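Long-range contacts in phosphotransferase system, mannose/fructose/N-acetylgalactosamine-specific component IIB (Thermoanaerobacter tengcongensis, PDB 3LFJ), which probably transfers phosphate in a bacterial sugar phosphotransferase system, as the IIB component of a mannose/fructose/N-acetylgalactosamine-type sugar uptake pathway: residues Ile24-Ile29 against Ile120-Ile125; Val52-Glu57 against Leu102-Ile107; Val128-Gln133 against Ser140-Glu145. All blocks are in the same frame, centred on the assembly; numbering follows the deposited sequence.

In the fold
Interactions 1 and 2 lie in the core, their centres about 11 Å apart, and both join parallel strands of the seven-stranded sheet. Strands 22-30 and 98-104 are themselves neighbours, so backbone hydrogen bonds between Arg28 and both Leu102 and Phe104 tie the two contacts together. Interaction 1 pairs apolar packing with a buried arginine and asparagine; interaction 2 begins as apolar strand packing but ends in a watered cluster of charges where strands turn into helices. Interaction 3, its centre about 16 Å from that of the chain, is a partly buried loop contact with one bridge and thin apolar cover. It touches the others lightly, through Val141 at Ile125 and Leu143 at Ile107.

Interaction 1 of 3, residues Ile24-Ile29 against Ile120-Ile125; sequences IVFARI and ITTLNI
Ile29 and Leu123 meet in the tight half of this contact, where CD1 of Ile29 lies 3.9 Å from CD1 of Leu123 and 3.8 Å from CD1 of Ile125. The Ile29 and Ile125 side chains run alongside each other, while Leu123 comes in at a slant; Cys110 of helix 107-115 touches both Ile29 and Leu123. Asn124 grips the neighbouring strand twice through its backbone: its N gives a nearly straight bond to Ala27 O (2.9 Å, 175°), and its O receives Ile29 N at 2.8 Å. With Arg28 CG anti to the backbone N (chi1 170°), the arginine runs beside Asn124 on the face opposite Ile29 and Ile125. Its guanidinium is held by a salt bridge to Asp30 and a hydrogen bond to Gln165 O. Phe26 turns its CE2 to 3.5 Å from Asn124 CB. Ala27 CB packs 3.7 Å from Ile120 CG2, yet the backbones spread here: CA atoms 4.5 Å apart at Arg28 and Asn124 stand 6.2 Å apart at Phe26 and the partly exposed Thr122, whose CG2 meets the ring. Parallel strands 22-30 and 122-127, adjoining in the middle of a helix-flanked sheet, are characteristic of an open alpha/beta fold.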
loop_
_atom_site.group_PDB
_atom_site.type_symbol
_atom_site.label_atom_id
_atom_site.label_comp_id
_atom_site.label_asym_id
_atom_site.label_seq_id
_atom_site.Cartn_x
_atom_site.Cartn_y
_atom_site.Cartn_z
ATOM N N ILE A 24 -0.448 -10.478 -6.736
ATOM C CA ILE A 24 -0.602 -9.115 -6.237
ATOM C C ILE A 24 -1.260 -8.267 -7.315
ATOM O O ILE A 24 -0.647 -7.989 -8.352
ATOM C CB ILE A 24 0.752 -8.543 -5.872
ATOM C CG1 ILE A 24 1.391 -9.442 -4.816
ATOM C CG2 ILE A 24 0.599 -7.098 -5.352
ATOM C CD1 ILE A 24 2.879 -9.372 -4.809
ATOM N N VAL A 25 -2.509 -7.864 -7.081
ATOM C CA VAL A 25 -3.232 -7.103 -8.106
ATOM C C VAL A 25 -3.070 -5.594 -7.955
ATOM O O VAL A 25 -3.295 -4.850 -8.908
ATOM C CB VAL A 25 -4.731 -7.463 -8.160
ATOM C CG1 VAL A 25 -4.902 -8.946 -8.445
ATOM C CG2 VAL A 25 -5.454 -7.070 -6.861
ATOM N N PHE A 26 -2.677 -5.149 -6.762
ATOM C CA PHE A 26 -2.500 -3.727 -6.494
ATOM C C PHE A 26 -1.775 -3.599 -5.169
ATOM O O PHE A 26 -1.780 -4.544 -4.374
ATOM C CB PHE A 26 -3.859 -3.026 -6.390
ATOM C CG PHE A 26 -3.816 -1.561 -6.725
ATOM C CD1 PHE A 26 -3.611 -1.140 -8.036
ATOM C CD2 PHE A 26 -3.997 -0.606 -5.738
ATOM C CE1 PHE A 26 -3.593 0.200 -8.360
ATOM C CE2 PHE A 26 -3.983 0.748 -6.061
ATOM C CZ PHE A 26 -3.773 1.143 -7.371
ATOM N N ALA A 27 -1.155 -2.448 -4.940
ATOM C CA ALA A 27 -0.561 -2.144 -3.634
ATOM C C ALA A 27 -0.777 -0.677 -3.342
ATOM O O ALA A 27 -0.619 0.175 -4.220
ATOM C CB ALA A 27 0.916 -2.502 -3.597
ATOM N N ARG A 28 -1.133 -0.380 -2.101
ATOM C CA ARG A 28 -1.475 0.984 -1.705
ATOM C C ARG A 28 -0.897 1.276 -0.323
ATOM O O ARG A 28 -0.897 0.411 0.563
ATOM C CB ARG A 28 -2.995 1.148 -1.691
ATOM C CG ARG A 28 -3.510 2.447 -1.055
ATOM C CD ARG A 28 -5.016 2.518 -1.224
ATOM N NE ARG A 28 -5.613 3.626 -0.489
ATOM C CZ ARG A 28 -5.789 4.852 -0.990
ATOM N NH1 ARG A 28 -6.337 5.780 -0.232
ATOM N NH2 ARG A 28 -5.402 5.156 -2.229
ATOM N N ILE A 29 -0.405 2.500 -0.162
ATOM C CA ILE A 29 0.047 2.995 1.143
ATOM C C ILE A 29 -0.963 4.016 1.645
ATOM O O ILE A 29 -1.251 5.015 0.974
ATOM C CB ILE A 29 1.455 3.625 1.063
ATOM C CG1 ILE A 29 2.489 2.515 0.765
ATOM C CG2 ILE A 29 1.781 4.381 2.378
ATOM C CD1 ILE A 29 3.872 3.008 0.357
ATOM N N ILE A 120 6.116 -6.117 -6.199
ATOM C CA ILE A 120 5.071 -5.128 -6.349
ATOM C C ILE A 120 5.344 -4.341 -7.624
ATOM O O ILE A 120 6.448 -3.831 -7.815
ATOM C CB ILE A 120 5.042 -4.201 -5.138
ATOM C CG1 ILE A 120 4.657 -5.007 -3.895
ATOM C CG2 ILE A 120 4.058 -3.060 -5.369
ATOM C CD1 ILE A 120 4.597 -4.169 -2.627
ATOM N N THR A 121 4.335 -4.268 -8.485
ATOM C CA THR A 121 4.505 -3.655 -9.806
ATOM C C THR A 121 3.968 -2.224 -9.855
ATOM O O THR A 121 4.482 -1.390 -10.604
ATOM C CB THR A 121 3.858 -4.496 -10.928
ATOM O OG1 THR A 121 2.489 -4.810 -10.619
ATOM C CG2 THR A 121 4.637 -5.783 -11.152
ATOM N N THR A 122 2.925 -1.958 -9.069
ATOM C CA THR A 122 2.304 -0.642 -9.002
ATOM C C THR A 122 2.105 -0.303 -7.536
ATOM O O THR A 122 1.598 -1.126 -6.768
ATOM C CB THR A 122 0.928 -0.629 -9.679
ATOM O OG1 THR A 122 1.082 -0.914 -11.073
ATOM C CG2 THR A 122 0.249 0.733 -9.524
ATOM N N LEU A 123 2.489 0.911 -7.164
ATOM C CA LEU A 123 2.381 1.352 -5.784
ATOM C C LEU A 123 1.666 2.687 -5.751
ATOM O O LEU A 123 2.201 3.703 -6.218
ATOM C CB LEU A 123 3.763 1.463 -5.162
ATOM C CG LEU A 123 3.775 1.901 -3.689
ATOM C CD1 LEU A 123 3.019 0.911 -2.808
ATOM C CD2 LEU A 123 5.193 2.048 -3.210
ATOM N N ASN A 124 0.469 2.673 -5.180
ATOM C CA ASN A 124 -0.392 3.836 -5.063
ATOM C C ASN A 124 -0.204 4.486 -3.687
ATOM O O ASN A 124 -0.446 3.857 -2.659
ATOM C CB ASN A 124 -1.829 3.366 -5.270
ATOM C CG ASN A 124 -2.848 4.343 -4.766
ATOM O OD1 ASN A 124 -2.788 5.554 -5.057
ATOM N ND2 ASN A 124 -3.808 3.835 -4.028
ATOM N N ILE A 125 0.267 5.732 -3.669
ATOM C CA ILE A 125 0.390 6.470 -2.406
ATOM C C ILE A 125 -0.953 7.156 -2.125
ATOM O O ILE A 125 -1.326 8.134 -2.789
ATOM C CB ILE A 125 1.531 7.523 -2.469
ATOM C CG1 ILE A 125 2.823 6.928 -3.058
ATOM C CG2 ILE A 125 1.752 8.124 -1.089
ATOM C CD1 ILE A 125 3.342 5.654 -2.341
#

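Interaction 2 of 3, residues Val52-Glu57 against Leu102-Ile107; sequences VIIDDE and LLFKNI
Leu102 drops its CD2 between two residues of the neighbouring strand, 3.9 Å from Val52 CB and 4.0 Å from Ile54 CD1. Leu103, on the other face, lies alongside Ile53, and its backbone does the pairing: Leu103 N donates to Val52 O and Leu103 O accepts Ile54 N, at 2.9 and 3.0 Å. Phe104 returns to the face of Leu102. Its CG sits anti to the carbonyl carbon (chi1 -59°), which lays the ring beside Ile54 with CE1 3.8 Å from Ile54 CB; Cys110 and Val113 of helix 107-115 also touch the Phe104 side chain. An alanine in place of Phe104 is likely to strip Ile54 CB of the ring it packs against and open a gap beside that helix. Here both parallel strands end and each runs toward a helix, the usual strand-to-helix turn at the C-terminal edge of an open alpha/beta sheet, with Asp55 and Asn106 as N-caps. From Lys105 onward waters join in. One water takes the N-H of Lys105 and donates to both Ile54 O and Asp55 OD1. The extended lysine chain crosses Asp55 obliquely, Lys105 CB 3.5 Å from Asp55 OD1. Lys105 NZ makes a long salt bridge with Glu57 OE1 (3.5 Å) and shares a water with Asp55 OD2, the oxygen that caps Leu58 N. Asn106 ND2 reaches Asp55 OD1 through another water, while Asn106 OD1 is hydrogen-bonded to Thr109 OG1.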
loop_
_atom_site.group_PDB
_atom_site.type_symbol
_atom_site.label_atom_id
_atom_site.label_comp_id
_atom_site.label_asym_id
_atom_site.label_seq_id
_atom_site.Cartn_x
_atom_site.Cartn_y
_atom_site.Cartn_z
ATOM N N VAL A 52 -5.078 -7.569 1.888
ATOM C CA VAL A 52 -4.048 -8.028 2.797
ATOM C C VAL A 52 -3.322 -6.805 3.317
ATOM O O VAL A 52 -2.671 -6.087 2.564
ATOM C CB VAL A 52 -3.068 -8.988 2.118
ATOM C CG1 VAL A 52 -1.893 -9.314 3.053
ATOM C CG2 VAL A 52 -3.803 -10.268 1.721
ATOM N N ILE A 53 -3.469 -6.562 4.614
ATOM C CA ILE A 53 -2.739 -5.480 5.277
ATOM C C ILE A 53 -1.456 -6.051 5.822
ATOM O O ILE A 53 -1.468 -7.063 6.538
ATOM C CB ILE A 53 -3.537 -4.869 6.430
ATOM C CG1 ILE A 53 -4.856 -4.280 5.903
ATOM C CG2 ILE A 53 -2.673 -3.782 7.124
ATOM C CD1 ILE A 53 -5.798 -3.816 7.006
ATOM N N ILE A 54 -0.341 -5.433 5.449
ATOM C CA ILE A 54 0.964 -5.866 5.955
ATOM C C ILE A 54 1.498 -4.771 6.861
ATOM O O ILE A 54 1.803 -3.668 6.402
ATOM C CB ILE A 54 1.991 -6.160 4.823
ATOM C CG1 ILE A 54 1.468 -7.271 3.924
ATOM C CG2 ILE A 54 3.321 -6.578 5.451
ATOM C CD1 ILE A 54 2.343 -7.524 2.676
ATOM N N ASP A 55 1.553 -5.059 8.162
ATOM C CA ASP A 55 2.019 -4.100 9.153
ATOM C C ASP A 55 2.344 -4.835 10.454
ATOM O O ASP A 55 1.502 -5.566 10.983
ATOM C CB ASP A 55 0.925 -3.060 9.416
ATOM C CG ASP A 55 1.427 -1.922 10.250
ATOM O OD1 ASP A 55 2.178 -1.071 9.708
ATOM O OD2 ASP A 55 1.099 -1.867 11.454
ATOM N N ASP A 56 3.541 -4.606 10.991
ATOM C CA ASP A 56 3.961 -5.322 12.202
ATOM C C ASP A 56 3.174 -4.861 13.412
ATOM O O ASP A 56 2.916 -5.671 14.305
ATOM C CB ASP A 56 5.441 -5.071 12.478
ATOM C CG ASP A 56 6.370 -5.907 11.613
ATOM O OD1 ASP A 56 5.948 -6.897 10.971
ATOM O OD2 ASP A 56 7.586 -5.582 11.644
ATOM N N GLU A 57 2.808 -3.578 13.466
ATOM C CA GLU A 57 2.033 -3.063 14.617
ATOM C C GLU A 57 0.623 -3.633 14.580
ATOM O O GLU A 57 0.120 -4.135 15.592
ATOM C CB GLU A 57 1.961 -1.530 14.603
ATOM C CG GLU A 57 3.239 -0.844 15.055
ATOM C CD GLU A 57 3.089 0.658 15.258
ATOM O OE1 GLU A 57 1.945 1.169 15.286
ATOM O OE2 GLU A 57 4.136 1.329 15.397
ATOM N N LEU A 102 -2.703 -5.382 -1.736
ATOM C CA LEU A 102 -1.857 -5.105 -0.563
ATOM C C LEU A 102 -2.091 -3.695 -0.049
ATOM O O LEU A 102 -2.122 -2.738 -0.824
ATOM C CB LEU A 102 -0.386 -5.256 -0.909
ATOM C CG LEU A 102 0.071 -6.636 -1.382
ATOM C CD1 LEU A 102 1.556 -6.622 -1.661
ATOM C CD2 LEU A 102 -0.266 -7.680 -0.328
ATOM N N LEU A 103 -2.249 -3.585 1.261
ATOM C CA LEU A 103 -2.427 -2.299 1.906
ATOM C C LEU A 103 -1.366 -2.142 2.996
ATOM O O LEU A 103 -1.259 -2.982 3.889
ATOM C CB LEU A 103 -3.845 -2.237 2.478
ATOM C CG LEU A 103 -4.288 -0.922 3.102
ATOM C CD1 LEU A 103 -4.103 0.211 2.106
ATOM C CD2 LEU A 103 -5.758 -1.041 3.516
ATOM N N PHE A 104 -0.569 -1.084 2.895
ATOM C CA PHE A 104 0.463 -0.773 3.905
ATOM C C PHE A 104 0.104 0.501 4.615
ATOM O O PHE A 104 -0.500 1.390 4.039
ATOM C CB PHE A 104 1.841 -0.548 3.237
ATOM C CG PHE A 104 2.326 -1.704 2.457
ATOM C CD1 PHE A 104 3.074 -2.693 3.073
ATOM C CD2 PHE A 104 2.028 -1.831 1.093
ATOM C CE1 PHE A 104 3.541 -3.798 2.346
ATOM C CE2 PHE A 104 2.490 -2.936 0.366
ATOM C CZ PHE A 104 3.250 -3.914 0.989
ATOM N N LYS A 105 0.517 0.612 5.872
ATOM C CA LYS A 105 0.360 1.855 6.598
ATOM C C LYS A 105 1.417 2.903 6.205
ATOM O O LYS A 105 1.165 4.104 6.280
ATOM C CB LYS A 105 0.462 1.555 8.098
ATOM C CG LYS A 105 -0.004 2.660 9.015
ATOM C CD LYS A 105 0.157 2.172 10.456
ATOM C CE LYS A 105 -0.348 3.207 11.444
ATOM N NZ LYS A 105 -0.139 2.680 12.846
ATOM N N ASN A 106 2.601 2.452 5.800
ATOM C CA ASN A 106 3.693 3.381 5.555
ATOM C C ASN A 106 4.682 2.858 4.520
ATOM O O ASN A 106 4.716 1.660 4.214
ATOM C CB ASN A 106 4.406 3.699 6.893
ATOM C CG ASN A 106 4.725 2.458 7.694
ATOM O OD1 ASN A 106 5.408 1.560 7.215
ATOM N ND2 ASN A 106 4.234 2.407 8.935
ATOM N N ILE A 107 5.490 3.785 4.001
ATOM C CA ILE A 107 6.492 3.472 2.997
ATOM C C ILE A 107 7.536 2.483 3.492
ATOM O O ILE A 107 7.899 1.547 2.773
ATOM C CB ILE A 107 7.164 4.767 2.464
ATOM C CG1 ILE A 107 6.153 5.581 1.664
ATOM C CG2 ILE A 107 8.377 4.412 1.602
ATOM C CD1 ILE A 107 6.548 7.047 1.496
HETATM O O HOH W 1 2.421 -1.116 7.031
HETATM O O HOH W 2 3.854 0.508 11.088
HETATM O O HOH W 3 -0.774 -0.107 12.634
#

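Interaction 3 of 3, residues Val128-Gln133 against Ser140-Glu145; sequences VAKTPQ and SVSLSE
Val128 presses CG1 onto the backbone carbonyl of Ser142: with CG1 anti to its own N (chi1 -175°), that methyl stands 3.1 Å from Ser142 O, a buried oxygen with no hydrogen-bond partner in the model. The Val128 and Leu143 side chains cross at about a right angle, CG2 of Val128 4.2 Å from Leu143 CD2. The Val128 backbone is held at both its N and its O by segment 140-145, the N donating to Ser140 O in the carbonyl plane (2.9 Å) and the O accepting Ser142 N (3.0 Å). These bonds make a single bridge at the base of an excursion that leaves strand 122-127 and comes back through the small antiparallel pair 135-136 and 142-143. Lys130 curls over Ser142, bent at chi2 (72°) and chi4 (67°); its CD lies 3.3 Å from Ser142 OG. The same bends bring NZ round to Thr131 O, which it approaches from above the carbonyl plane at 2.9 Å, and to Arg134 O. At the far end Ser144 OG caps Glu147 N at the start of helix 145-158, while Ser144 CB faces Gln133 O at 3.2 Å. One water joins that same Gln133 O to Glu145 N.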
loop_
_atom_site.group_PDB
_atom_site.type_symbol
_atom_site.label_atom_id
_atom_site.label_comp_id
_atom_site.label_asym_id
_atom_site.label_seq_id
_atom_site.Cartn_x
_atom_site.Cartn_y
_atom_site.Cartn_z
ATOM N N VAL A 128 -0.780 9.896 3.497
ATOM C CA VAL A 128 0.389 10.090 4.339
ATOM C C VAL A 128 0.175 11.432 5.035
ATOM O O VAL A 128 0.125 12.469 4.376
ATOM C CB VAL A 128 1.712 10.115 3.545
ATOM C CG1 VAL A 128 2.878 10.194 4.532
ATOM C CG2 VAL A 128 1.887 8.873 2.650
ATOM N N ALA A 129 -0.005 11.405 6.353
ATOM C CA ALA A 129 -0.391 12.620 7.071
ATOM C C ALA A 129 0.758 13.626 7.125
ATOM O O ALA A 129 1.933 13.269 7.136
ATOM C CB ALA A 129 -0.864 12.276 8.472
ATOM N N LYS A 130 0.397 14.896 7.164
ATOM C CA LYS A 130 1.386 15.955 7.307
ATOM C C LYS A 130 2.071 15.890 8.673
ATOM O O LYS A 130 1.437 15.657 9.698
ATOM C CB LYS A 130 0.701 17.313 7.125
ATOM C CG LYS A 130 1.643 18.519 7.253
ATOM C CD LYS A 130 2.548 18.609 6.049
ATOM C CE LYS A 130 3.217 19.993 5.942
ATOM N NZ LYS A 130 4.159 20.192 7.045
ATOM N N THR A 131 3.388 16.091 8.679
ATOM C CA THR A 131 4.152 16.298 9.909
ATOM C C THR A 131 5.102 17.434 9.564
ATOM O O THR A 131 5.215 17.805 8.399
ATOM C CB THR A 131 4.992 15.066 10.303
ATOM O OG1 THR A 131 5.979 14.833 9.296
ATOM C CG2 THR A 131 4.119 13.824 10.463
ATOM N N PRO A 132 5.773 18.014 10.571
ATOM C CA PRO A 132 6.652 19.141 10.243
ATOM C C PRO A 132 7.759 18.765 9.266
ATOM O O PRO A 132 8.224 19.634 8.522
ATOM C CB PRO A 132 7.241 19.520 11.600
ATOM C CG PRO A 132 6.184 19.120 12.588
ATOM C CD PRO A 132 5.603 17.846 12.027
ATOM N N GLN A 133 8.148 17.492 9.261
ATOM C CA GLN A 133 9.231 16.997 8.413
ATOM C C GLN A 133 8.788 16.695 6.978
ATOM O O GLN A 133 9.610 16.400 6.110
ATOM C CB GLN A 133 9.834 15.739 9.032
ATOM C CG GLN A 133 10.553 15.959 10.373
ATOM C CD GLN A 133 9.610 16.240 11.543
ATOM O OE1 GLN A 133 8.453 15.810 11.552
ATOM N NE2 GLN A 133 10.111 16.959 12.542
ATOM N N SER A 140 -4.498 14.577 0.850
ATOM C CA SER A 140 -4.290 13.263 1.451
ATOM C C SER A 140 -2.830 12.890 1.643
ATOM O O SER A 140 -2.531 12.009 2.437
ATOM C CB SER A 140 -5.010 12.153 0.666
ATOM O OG SER A 140 -4.517 12.042 -0.647
ATOM N N VAL A 141 -1.923 13.529 0.914
ATOM C CA VAL A 141 -0.522 13.106 0.969
ATOM C C VAL A 141 0.481 14.241 1.183
ATOM O O VAL A 141 0.464 15.242 0.461
ATOM C CB VAL A 141 -0.113 12.338 -0.310
ATOM C CG1 VAL A 141 1.398 12.031 -0.316
ATOM C CG2 VAL A 141 -0.910 11.039 -0.428
ATOM N N SER A 142 1.337 14.068 2.188
ATOM C CA SER A 142 2.536 14.883 2.385
ATOM C C SER A 142 3.730 13.932 2.456
ATOM O O SER A 142 3.598 12.802 2.933
ATOM C CB SER A 142 2.444 15.652 3.707
ATOM O OG SER A 142 1.374 16.583 3.689
ATOM N N LEU A 143 4.903 14.372 1.998
ATOM C CA LEU A 143 6.075 13.489 1.983
ATOM C C LEU A 143 7.345 14.243 2.361
ATOM O O LEU A 143 7.510 15.402 1.978
ATOM C CB LEU A 143 6.275 12.865 0.596
ATOM C CG LEU A 143 5.213 11.883 0.082
ATOM C CD1 LEU A 143 5.413 11.595 -1.397
ATOM C CD2 LEU A 143 5.253 10.586 0.878
ATOM N N SER A 144 8.242 13.592 3.091
ATOM C CA SER A 144 9.549 14.203 3.355
ATOM C C SER A 144 10.457 13.960 2.166
ATOM O O SER A 144 10.214 13.091 1.323
ATOM C CB SER A 144 10.198 13.603 4.594
ATOM O OG SER A 144 10.601 12.266 4.329
ATOM N N GLU A 145 11.536 14.722 2.113
ATOM C CA GLU A 145 12.540 14.501 1.100
ATOM C C GLU A 145 13.087 13.067 1.186
ATOM O O GLU A 145 13.267 12.407 0.169
ATOM C CB GLU A 145 13.657 15.528 1.277
ATOM C CG GLU A 145 14.632 15.590 0.137
ATOM C CD GLU A 145 15.719 16.632 0.393
ATOM O OE1 GLU A 145 15.766 17.636 -0.344
ATOM O OE2 GLU A 145 16.501 16.449 1.348
HETATM O O HOH W 4 11.572 17.002 3.990
#